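PDB 1GVD: MYB proto-oncogene protein from Mus musculus, which regulates transcription and binds DNA, probably through Myb repeats, of which R2 is the one present here. Local coordinates for residues E10-R13 with L14-L17; W26-I29 with A30-K34; E43-H46 with N47-P51. The protein carries 1 engineered substitution. All coordinates share one frame; numbering follows the deposited sequence.

Overall arrangement
The three contacts follow one another along a single Myb-like DNA-binding domain. Contact 1 lies within helix 8-21, contact 2 at the exit of helix 26-30, and contact 3 at the end of helix 38-49. Centres of contacts 1 and 2 are about 10 Å apart, those of 1 and 3 about 11 Å. Contacts 2 and 3 lie about 16 Å apart, on opposite sides of the chain's centre. Contact 1 joins both: L14 packs on I29 and on L49, and D11 pairs with R44. W26 touches W45 where contact 2 meets contact 3. The three helices thus form one small core, consistent with a compact DNA-binding repeat.

Contact 1: residues E10-R13 with L14-L17; sequences EDQR and LIKL. Engineered in segment 14-17: L14 (natural residue Val). Unlike the reference sequence in segment 14-17: K16 (reference Gln).
Q12 and I15 meet obliquely on the outer side of helix 8-21, one turn apart. The Q12 chain bends at its second torsion (chi2 62°), which leads NE2 forward to the next turn, 4.1 Å from CB of I15. This is a loose van der Waals touch.

I15 turns the other way. Its CG1 sits beside its own backbone N (chi1 -74°) and comes within 3.3 Å of D11 O. The branch therefore lies against the preceding turn. L17 makes a similar approach, with CG 3.4 Å from R13 O.

L14, an engineered residue, has CB 3.5 Å from E10 O, but its branched end leaves the neighbouring turn. That end enters the core, where it touches I29 of helix 26-30 and R44 and L49 of helix 38-49. L17 also reaches I29.

The carboxylates of E10 and D11 do not engage the following turn. E10 forms a salt bridge with R36, and D11 one with R44.

Beneath these side chains the backbone is regular. L14 N bonds to E10 O at 2.8 Å, I15 N to D11 O at 3.0 Å, and K16 N to Q12 O at 3.2 Å. L17 N closes the series on R13 O at 2.9 Å.

The chemistry is thus divided. Backbone amides hold the two turns together, while the acidic side chains are spent on tying this helix to the arginines of the rest of the domain.

Contact 2: residues W26-I29 with A30-K34; sequences WSVI and AKHLK
A30 bonds back to W26 at the end of helix 26-30, where the chain leaves it through a type I beta turn, A30 to L33. In this Myb-like domain, of the helix-turn-helix clan, the turn opens the link to helix 38-49.

Backbone hydrogen bonds come first. A30 N reaches W26 O at 2.9 Å, the last regular helical bond of the set. K31 N is shared between two carbonyls, S27 O at 3.3 Å and V28 O at 3.2 Å. Both bonds are weak. H32 N then bonds to I29 O at 3.0 Å, three residues back, from above the carbonyl plane. The step back has shortened from four residues to three, as the chain passes from helix into turn. L33 N closes the turn on A30 O. An ammonium ion, probably from the crystallisation liquor, also bonds to A30 O and L33 O.

Apolar contacts are few within this stretch. CG2 of I29 and CD1 of L33 approach to 4.4 Å. Both side chains are buried and find further partners in the core. I29 packs on L14, and L33 on C41 of helix 38-49. A30 also touches C41, as does the W26 side chain.

The imidazole of H32 makes a contact of another kind. CG lies beside its own backbone N (chi1 -61°), which swings the ring back over the end of the helix. I29 O lies at the ring edge, near its plane. V28 O approaches the ring obliquely and meets the CD2 corner, and CD2 of H32 stands 3.1 Å from V28 O.

Contact 3: residues E43-H46 with N47-P51; sequences ERWH and NHLNP
W45 and N50 form the tight part of this contact. CB of N50 sits over one face of the indole, 3.6 Å from the centroid of its six-membered ring, a CH-pi contact. The N50 amide runs alongside, tilted 31° to the ring. L49 crosses W45 at about a right angle and brings its CB to 4.0 Å from CE3 of W45.

In the backbone, N50 N bonds to W45 O at 2.7 Å, and L49 N to R44 O. Both bonds reach five residues back, as in a pi-type turn, which widens the helix at 47-49. R44 O accepts twice: L49 N lies in its carbonyl plane, while H48 N comes from above it.

The guanidinium of R44 lies flat on the imidazole of H48, with centres 3.8 Å apart and planes at 9°. The R44 chain bends only at its second torsion (chi2 64°) and is otherwise extended, so the guanidinium runs out beside the imidazole. H48 has two conformers; the stack is described for one of them. R44 NE has a firmer partner, a salt bridge with D11 of helix 8-21.

The outer side is looser. ND2 of N47 makes a weak bond to OE2 of E43 at 3.2 Å, with the two flat groups steeply inclined. A water bridges H46 ND1, at 2.8 Å, to N50 O, to which it donates.

The widened last turn, with N50 the first residue to leave helical geometry, ends helix 38-49, the last helix of this three-helix Myb repeat. By family it is the probable DNA recognition helix.

Contact 1: residues E10-R13 with L14-L17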
ATOM      1  N   GLU A  10      -4.407  -1.785   7.528  1.00  7.42           N
ATOM      2  CA  GLU A  10      -4.035  -1.439   6.161  1.00  6.73           C
ATOM      3  C   GLU A  10      -2.591  -1.826   5.885  1.00  6.60           C
ATOM      4  O   GLU A  10      -2.280  -2.349   4.818  1.00  7.68           O
ATOM      5  CB  GLU A  10      -4.181   0.059   5.917  1.00  9.01           C
ATOM      6  CG  GLU A  10      -5.589   0.538   5.694  1.00 10.96           C
ATOM      7  CD  GLU A  10      -5.611   2.000   5.316  1.00 12.35           C
ATOM      8  OE1 GLU A  10      -5.282   2.839   6.178  1.00 12.58           O
ATOM      9  OE2 GLU A  10      -5.937   2.306   4.152  1.00 13.52           O
ATOM     10  N   ASP A  11      -1.705  -1.549   6.834  1.00  6.22           N
ATOM     11  CA  ASP A  11      -0.295  -1.885   6.662  1.00  6.80           C
ATOM     12  C   ASP A  11      -0.130  -3.385   6.452  1.00  8.22           C
ATOM     13  O   ASP A  11       0.645  -3.821   5.596  1.00  8.86           O
ATOM     14  CB  ASP A  11       0.529  -1.458   7.885  1.00  7.30           C
ATOM     15  CG  ASP A  11       0.823   0.032   7.917  1.00 11.02           C
ATOM     16  OD1 ASP A  11       0.787   0.690   6.857  1.00 10.50           O
ATOM     17  OD2 ASP A  11       1.117   0.547   9.020  1.00 13.85           O
ATOM     18  N   GLN A  12      -0.856  -4.185   7.228  1.00  6.80           N
ATOM     19  CA  GLN A  12      -0.756  -5.628   7.090  1.00  7.23           C
ATOM     20  C   GLN A  12      -1.257  -6.075   5.720  1.00  7.01           C
ATOM     21  O   GLN A  12      -0.654  -6.940   5.085  1.00  8.37           O
ATOM     22  CB  GLN A  12      -1.549  -6.331   8.193  1.00  8.44           C
ATOM     23  CG  GLN A  12      -1.342  -7.837   8.211  1.00 10.01           C
ATOM     24  CD  GLN A  12       0.100  -8.224   8.484  1.00 13.13           C
ATOM     25  OE1 GLN A  12       0.604  -8.046   9.594  1.00 17.06           O
ATOM     26  NE2 GLN A  12       0.775  -8.746   7.468  1.00 14.61           N
ATOM     27  N   ARG A  13      -2.361  -5.494   5.261  1.00  6.57           N
ATOM     28  CA  ARG A  13      -2.891  -5.848   3.947  1.00  7.05           C
ATOM     29  C   ARG A  13      -1.913  -5.447   2.843  1.00  6.88           C
ATOM     30  O   ARG A  13      -1.724  -6.189   1.876  1.00  7.69           O
ATOM     31  CB  ARG A  13      -4.244  -5.171   3.709  1.00  9.07           C
ATOM     32  CG  ARG A  13      -5.347  -5.635   4.651  0.50 14.39           C
ATOM     33  CD  ARG A  13      -6.602  -4.783   4.497  0.50 18.14           C
ATOM     34  NE  ARG A  13      -7.185  -4.878   3.161  0.50 20.72           N
ATOM     35  CZ  ARG A  13      -7.813  -5.950   2.691  0.50 23.45           C
ATOM     36  NH1 ARG A  13      -7.949  -7.030   3.447  0.50 23.60           N
ATOM     37  NH2 ARG A  13      -8.307  -5.944   1.460  0.50 24.80           N
ATOM     38  N   LEU A  14      -1.282  -4.285   2.988  1.00  7.63           N
ATOM     39  CA  LEU A  14      -0.330  -3.828   1.984  1.00  6.36           C
ATOM     40  C   LEU A  14       0.847  -4.792   1.900  1.00  7.42           C
ATOM     41  O   LEU A  14       1.327  -5.095   0.810  1.00  7.05           O
ATOM     42  CB  LEU A  14       0.155  -2.413   2.311  1.00  7.52           C
ATOM     43  CG  LEU A  14       1.156  -1.798   1.327  1.00  6.74           C
ATOM     44  CD1 LEU A  14       0.583  -1.799  -0.080  1.00 10.49           C
ATOM     45  CD2 LEU A  14       1.493  -0.385   1.769  1.00 10.30           C
ATOM     46  N   ILE A  15       1.310  -5.282   3.044  1.00  6.22           N
ATOM     47  CA  ILE A  15       2.417  -6.234   3.060  1.00  7.39           C
ATOM     48  C   ILE A  15       2.041  -7.470   2.238  1.00  7.78           C
ATOM     49  O   ILE A  15       2.825  -7.934   1.409  1.00  8.40           O
ATOM     50  CB  ILE A  15       2.763  -6.652   4.510  1.00  8.30           C
ATOM     51  CG1 ILE A  15       3.489  -5.500   5.208  1.00 11.34           C
ATOM     52  CG2 ILE A  15       3.622  -7.915   4.514  1.00 12.35           C
ATOM     53  CD1 ILE A  15       3.728  -5.727   6.690  1.00 13.72           C
ATOM     54  N   LYS A  16       0.835  -7.988   2.454  1.00  6.87           N
ATOM     55  CA  LYS A  16       0.373  -9.160   1.716  1.00  8.50           C
ATOM     56  C   LYS A  16       0.205  -8.886   0.222  1.00  7.52           C
ATOM     57  O   LYS A  16       0.513  -9.743  -0.609  1.00  8.26           O
ATOM     58  CB  LYS A  16      -0.947  -9.665   2.303  1.00 12.17           C
ATOM     59  CG  LYS A  16      -0.806 -10.258   3.693  0.50 15.93           C
ATOM     60  CD  LYS A  16      -2.128 -10.808   4.199  0.50 18.65           C
ATOM     61  CE  LYS A  16      -1.952 -11.523   5.528  0.50 23.39           C
ATOM     62  NZ  LYS A  16      -1.018 -12.678   5.413  0.50 25.60           N
ATOM     63  N   LEU A  17      -0.279  -7.697  -0.123  1.00  6.38           N
ATOM     64  CA  LEU A  17      -0.468  -7.352  -1.527  1.00  6.31           C
ATOM     65  C   LEU A  17       0.866  -7.203  -2.259  1.00  8.09           C
ATOM     66  O   LEU A  17       0.986  -7.583  -3.421  1.00  8.71           O
ATOM     67  CB  LEU A  17      -1.309  -6.078  -1.649  1.00  8.27           C
ATOM     68  CG  LEU A  17      -2.785  -6.308  -1.303  1.00  8.97           C
ATOM     69  CD1 LEU A  17      -3.474  -4.978  -1.033  1.00 10.85           C
ATOM     70  CD2 LEU A  17      -3.466  -7.056  -2.444  1.00 12.09           C
TER

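Contact 2: residues W26-I29 with A30-K34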
ATOM      1  N   TRP A  26       1.583  -0.856  -8.418  1.00 10.15           N
ATOM      2  CA  TRP A  26       0.867  -0.039  -7.450  1.00  7.62           C
ATOM      3  C   TRP A  26      -0.602   0.212  -7.747  1.00  8.92           C
ATOM      4  O   TRP A  26      -1.411   0.261  -6.824  1.00  9.52           O
ATOM      5  CB  TRP A  26       1.604   1.287  -7.254  1.00  8.36           C
ATOM      6  CG  TRP A  26       3.016   1.080  -6.812  1.00  8.29           C
ATOM      7  CD1 TRP A  26       4.149   1.421  -7.493  1.00  9.78           C
ATOM      8  CD2 TRP A  26       3.452   0.438  -5.607  1.00  7.35           C
ATOM      9  NE1 TRP A  26       5.261   1.030  -6.791  1.00  9.95           N
ATOM     10  CE2 TRP A  26       4.865   0.424  -5.628  1.00  9.10           C
ATOM     11  CE3 TRP A  26       2.787  -0.129  -4.510  1.00  8.00           C
ATOM     12  CZ2 TRP A  26       5.629  -0.137  -4.594  1.00  8.32           C
ATOM     13  CZ3 TRP A  26       3.548  -0.686  -3.478  1.00  9.15           C
ATOM     14  CH2 TRP A  26       4.953  -0.685  -3.531  1.00  8.80           C
ATOM     15  N   SER A  27      -0.953   0.369  -9.019  1.00 11.42           N
ATOM     16  CA  SER A  27      -2.346   0.609  -9.382  1.00 11.91           C
ATOM     17  C   SER A  27      -3.220  -0.599  -9.048  1.00 11.06           C
ATOM     18  O   SER A  27      -4.336  -0.449  -8.550  1.00 13.72           O
ATOM     19  CB  SER A  27      -2.461   0.936 -10.875  1.00 18.67           C
ATOM     20  OG  SER A  27      -1.775   2.136 -11.182  0.50 19.87           O
ATOM     21  N   VAL A  28      -2.705  -1.795  -9.315  1.00 10.93           N
ATOM     22  CA  VAL A  28      -3.440  -3.024  -9.036  1.00 12.60           C
ATOM     23  C   VAL A  28      -3.555  -3.218  -7.524  1.00 10.61           C
ATOM     24  O   VAL A  28      -4.605  -3.600  -7.009  1.00 13.69           O
ATOM     25  CB  VAL A  28      -2.730  -4.248  -9.650  1.00 17.41           C
ATOM     26  CG1 VAL A  28      -3.560  -5.501  -9.426  1.00 19.02           C
ATOM     27  CG2 VAL A  28      -2.499  -4.021 -11.133  1.00 20.70           C
ATOM     28  N   ILE A  29      -2.463  -2.949  -6.816  1.00  9.74           N
ATOM     29  CA  ILE A  29      -2.445  -3.078  -5.365  1.00  9.39           C
ATOM     30  C   ILE A  29      -3.471  -2.140  -4.724  1.00 10.58           C
ATOM     31  O   ILE A  29      -4.239  -2.552  -3.857  1.00 10.27           O
ATOM     32  CB  ILE A  29      -1.028  -2.777  -4.819  1.00  7.96           C
ATOM     33  CG1 ILE A  29      -0.106  -3.954  -5.143  1.00  8.33           C
ATOM     34  CG2 ILE A  29      -1.071  -2.502  -3.313  1.00  7.97           C
ATOM     35  CD1 ILE A  29       1.349  -3.728  -4.777  1.00  9.77           C
ATOM     36  N   ALA A  30      -3.501  -0.887  -5.174  1.00  9.32           N
ATOM     37  CA  ALA A  30      -4.425   0.103  -4.626  1.00 11.46           C
ATOM     38  C   ALA A  30      -5.892  -0.263  -4.820  1.00 12.12           C
ATOM     39  O   ALA A  30      -6.749   0.139  -4.031  1.00 12.80           O
ATOM     40  CB  ALA A  30      -4.146   1.469  -5.241  1.00 12.46           C
ATOM     41  N   LYS A  31      -6.182  -1.026  -5.867  1.00 12.05           N
ATOM     42  CA  LYS A  31      -7.554  -1.432  -6.147  1.00 14.97           C
ATOM     43  C   LYS A  31      -8.121  -2.275  -5.003  1.00 16.24           C
ATOM     44  O   LYS A  31      -9.337  -2.370  -4.834  1.00 20.54           O
ATOM     45  CB  LYS A  31      -7.597  -2.227  -7.453  1.00 23.47           C
ATOM     46  CG  LYS A  31      -8.981  -2.389  -8.054  1.00 30.51           C
ATOM     47  CD  LYS A  31      -8.919  -3.169  -9.361  1.00 35.98           C
ATOM     48  CE  LYS A  31      -7.952  -2.532 -10.353  1.00 39.28           C
ATOM     49  NZ  LYS A  31      -8.312  -1.123 -10.672  1.00 41.22           N
ATOM     50  N   HIS A  32      -7.230  -2.876  -4.217  1.00 14.25           N
ATOM     51  CA  HIS A  32      -7.622  -3.726  -3.097  1.00 17.22           C
ATOM     52  C   HIS A  32      -7.628  -3.005  -1.753  1.00 17.31           C
ATOM     53  O   HIS A  32      -7.901  -3.617  -0.718  1.00 22.04           O
ATOM     54  CB  HIS A  32      -6.680  -4.930  -3.016  1.00 18.78           C
ATOM     55  CG  HIS A  32      -6.699  -5.791  -4.238  1.00 20.57           C
ATOM     56  ND1 HIS A  32      -7.711  -6.688  -4.501  1.00 28.79           N
ATOM     57  CD2 HIS A  32      -5.847  -5.867  -5.287  1.00 23.00           C
ATOM     58  CE1 HIS A  32      -7.481  -7.281  -5.658  1.00 27.42           C
ATOM     59  NE2 HIS A  32      -6.356  -6.801  -6.156  1.00 29.41           N
ATOM     60  N   LEU A  33      -7.320  -1.712  -1.767  1.00 14.20           N
ATOM     61  CA  LEU A  33      -7.291  -0.910  -0.546  1.00 13.90           C
ATOM     62  C   LEU A  33      -8.225   0.286  -0.675  1.00 14.59           C
ATOM     63  O   LEU A  33      -7.904   1.269  -1.340  1.00 18.75           O
ATOM     64  CB  LEU A  33      -5.867  -0.427  -0.264  1.00 14.57           C
ATOM     65  CG  LEU A  33      -4.851  -1.519   0.082  1.00 13.01           C
ATOM     66  CD1 LEU A  33      -3.442  -0.951   0.036  1.00 17.05           C
ATOM     67  CD2 LEU A  33      -5.158  -2.085   1.459  1.00 18.61           C
ATOM     68  N   LYS A  34      -9.380   0.191  -0.028  1.00 14.34           N
ATOM     69  CA  LYS A  34     -10.383   1.246  -0.061  1.00 15.58           C
ATOM     70  C   LYS A  34      -9.801   2.598   0.351  1.00 13.50           C
ATOM     71  O   LYS A  34      -9.122   2.702   1.370  1.00 15.53           O
ATOM     72  CB  LYS A  34     -11.534   0.880   0.879  1.00 23.70           C
ATOM     73  CG  LYS A  34     -12.811   1.671   0.665  1.00 33.26           C
ATOM     74  CD  LYS A  34     -13.506   1.250  -0.619  1.00 36.62           C
ATOM     75  CE  LYS A  34     -14.842   1.953  -0.777  1.00 38.73           C
ATOM     76  NZ  LYS A  34     -15.563   1.505  -2.000  1.00 42.39           N
TER

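Contact 3: residues E43-H46 with N47-P51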
ATOM      1  N   GLU A  43       4.521   4.992  -1.566  1.00  6.87           N
ATOM      2  CA  GLU A  43       5.210   5.742  -0.530  1.00  7.31           C
ATOM      3  C   GLU A  43       5.187   5.054   0.833  1.00  7.82           C
ATOM      4  O   GLU A  43       6.186   5.067   1.557  1.00  8.57           O
ATOM      5  CB  GLU A  43       4.627   7.154  -0.440  1.00  9.27           C
ATOM      6  CG  GLU A  43       4.883   7.970  -1.699  1.00 11.64           C
ATOM      7  CD  GLU A  43       6.356   8.014  -2.062  1.00 12.47           C
ATOM      8  OE1 GLU A  43       6.727   7.512  -3.145  1.00 12.20           O
ATOM      9  OE2 GLU A  43       7.147   8.543  -1.258  1.00 14.72           O
ATOM     10  N   ARG A  44       4.067   4.431   1.181  1.00  7.70           N
ATOM     11  CA  ARG A  44       3.971   3.739   2.460  1.00  7.43           C
ATOM     12  C   ARG A  44       4.972   2.585   2.489  1.00  6.19           C
ATOM     13  O   ARG A  44       5.629   2.343   3.503  1.00  8.18           O
ATOM     14  CB  ARG A  44       2.547   3.212   2.671  1.00  7.96           C
ATOM     15  CG  ARG A  44       2.289   2.629   4.058  1.00  7.36           C
ATOM     16  CD  ARG A  44       2.423   3.682   5.140  1.00  8.39           C
ATOM     17  NE  ARG A  44       2.138   3.140   6.466  1.00  9.07           N
ATOM     18  CZ  ARG A  44       2.303   3.818   7.596  1.00 10.64           C
ATOM     19  NH1 ARG A  44       2.751   5.067   7.561  1.00 16.00           N
ATOM     20  NH2 ARG A  44       2.010   3.252   8.759  1.00 12.38           N
ATOM     21  N   TRP A  45       5.098   1.885   1.367  1.00  5.35           N
ATOM     22  CA  TRP A  45       6.028   0.772   1.277  1.00  5.29           C
ATOM     23  C   TRP A  45       7.487   1.220   1.385  1.00  8.06           C
ATOM     24  O   TRP A  45       8.231   0.717   2.219  1.00  8.91           O
ATOM     25  CB  TRP A  45       5.802   0.012  -0.037  1.00  7.15           C
ATOM     26  CG  TRP A  45       6.812  -1.063  -0.302  1.00  7.55           C
ATOM     27  CD1 TRP A  45       7.868  -1.001  -1.165  1.00 10.13           C
ATOM     28  CD2 TRP A  45       6.875  -2.355   0.317  1.00  9.36           C
ATOM     29  NE1 TRP A  45       8.584  -2.173  -1.125  1.00 10.79           N
ATOM     30  CE2 TRP A  45       7.998  -3.022  -0.225  1.00  8.96           C
ATOM     31  CE3 TRP A  45       6.094  -3.012   1.277  1.00 10.32           C
ATOM     32  CZ2 TRP A  45       8.358  -4.318   0.162  1.00 11.06           C
ATOM     33  CZ3 TRP A  45       6.455  -4.304   1.661  1.00 13.15           C
ATOM     34  CH2 TRP A  45       7.578  -4.938   1.102  1.00 12.90           C
ATOM     35  N   HIS A  46       7.900   2.174   0.559  1.00  7.33           N
ATOM     36  CA  HIS A  46       9.286   2.615   0.587  1.00  8.84           C
ATOM     37  C   HIS A  46       9.709   3.422   1.805  1.00  9.00           C
ATOM     38  O   HIS A  46      10.852   3.316   2.250  1.00 13.47           O
ATOM     39  CB  HIS A  46       9.612   3.414  -0.676  1.00  8.94           C
ATOM     40  CG  HIS A  46       9.584   2.595  -1.926  1.00  9.21           C
ATOM     41  ND1 HIS A  46      10.351   1.460  -2.088  1.00 11.69           N
ATOM     42  CD2 HIS A  46       8.879   2.741  -3.073  1.00  9.97           C
ATOM     43  CE1 HIS A  46      10.118   0.943  -3.282  1.00 11.45           C
ATOM     44  NE2 HIS A  46       9.229   1.702  -3.899  1.00 10.23           N
ATOM     45  N   ASN A  47       8.804   4.224   2.355  1.00  9.85           N
ATOM     46  CA  ASN A  47       9.165   5.053   3.500  1.00  9.95           C
ATOM     47  C   ASN A  47       8.950   4.448   4.873  1.00 13.17           C
ATOM     48  O   ASN A  47       9.653   4.798   5.825  1.00 17.25           O
ATOM     49  CB  ASN A  47       8.418   6.388   3.454  1.00 13.39           C
ATOM     50  CG  ASN A  47       8.885   7.279   2.327  1.00 18.70           C
ATOM     51  OD1 ASN A  47      10.069   7.304   1.991  1.00 23.92           O
ATOM     52  ND2 ASN A  47       7.960   8.033   1.748  1.00 25.26           N
ATOM     53  N   HIS A  48       7.996   3.535   4.989  1.00 10.43           N
ATOM     54  CA  HIS A  48       7.696   2.975   6.295  1.00 12.20           C
ATOM     55  C   HIS A  48       7.794   1.465   6.463  1.00 12.32           C
ATOM     56  O   HIS A  48       8.379   0.989   7.434  1.00 15.44           O
ATOM     57  CB  HIS A  48       6.307   3.469   6.718  1.00 15.47           C
ATOM     58  CG  HIS A  48       5.846   2.940   8.041  0.50 18.31           C
ATOM     59  ND1 HIS A  48       5.425   1.641   8.218  0.50 23.95           N
ATOM     60  CD2 HIS A  48       5.746   3.536   9.252  0.50 24.03           C
ATOM     61  CE1 HIS A  48       5.086   1.458   9.482  0.50 24.73           C
ATOM     62  NE2 HIS A  48       5.271   2.593  10.130  0.50 22.03           N
ATOM     63  N   LEU A  49       7.244   0.705   5.524  1.00  9.02           N
ATOM     64  CA  LEU A  49       7.262  -0.745   5.664  1.00  8.48           C
ATOM     65  C   LEU A  49       8.529  -1.459   5.208  1.00  9.20           C
ATOM     66  O   LEU A  49       8.896  -2.486   5.782  1.00 12.69           O
ATOM     67  CB  LEU A  49       6.045  -1.344   4.954  1.00 10.40           C
ATOM     68  CG  LEU A  49       4.698  -0.808   5.444  1.00 13.35           C
ATOM     69  CD1 LEU A  49       3.580  -1.395   4.601  1.00 16.76           C
ATOM     70  CD2 LEU A  49       4.503  -1.156   6.913  1.00 17.48           C
ATOM     71  N   ASN A  50       9.197  -0.928   4.189  1.00  8.05           N
ATOM     72  CA  ASN A  50      10.413  -1.554   3.670  1.00  8.43           C
ATOM     73  C   ASN A  50      11.458  -0.494   3.343  1.00 10.44           C
ATOM     74  O   ASN A  50      11.859  -0.338   2.189  1.00 12.63           O
ATOM     75  CB  ASN A  50      10.085  -2.356   2.405  1.00  8.77           C
ATOM     76  CG  ASN A  50      11.238  -3.236   1.954  1.00  9.83           C
ATOM     77  OD1 ASN A  50      11.743  -4.051   2.723  1.00 12.04           O
ATOM     78  ND2 ASN A  50      11.649  -3.085   0.701  1.00 10.48           N
ATOM     79  N   PRO A  51      11.917   0.246   4.361  1.00 11.09           N
ATOM     80  CA  PRO A  51      12.921   1.295   4.162  1.00 14.12           C
ATOM     81  C   PRO A  51      14.282   0.762   3.730  1.00 16.78           C
ATOM     82  O   PRO A  51      14.629  -0.384   4.012  1.00 16.88           O
ATOM     83  CB  PRO A  51      12.972   1.975   5.525  1.00 15.53           C
ATOM     84  CG  PRO A  51      12.721   0.838   6.461  1.00 15.68           C
ATOM     85  CD  PRO A  51      11.577   0.112   5.789  1.00 12.85           C
TER
HETATM   86  O   HOH W   1      12.154  -0.061  -0.649  1.00 20.32           O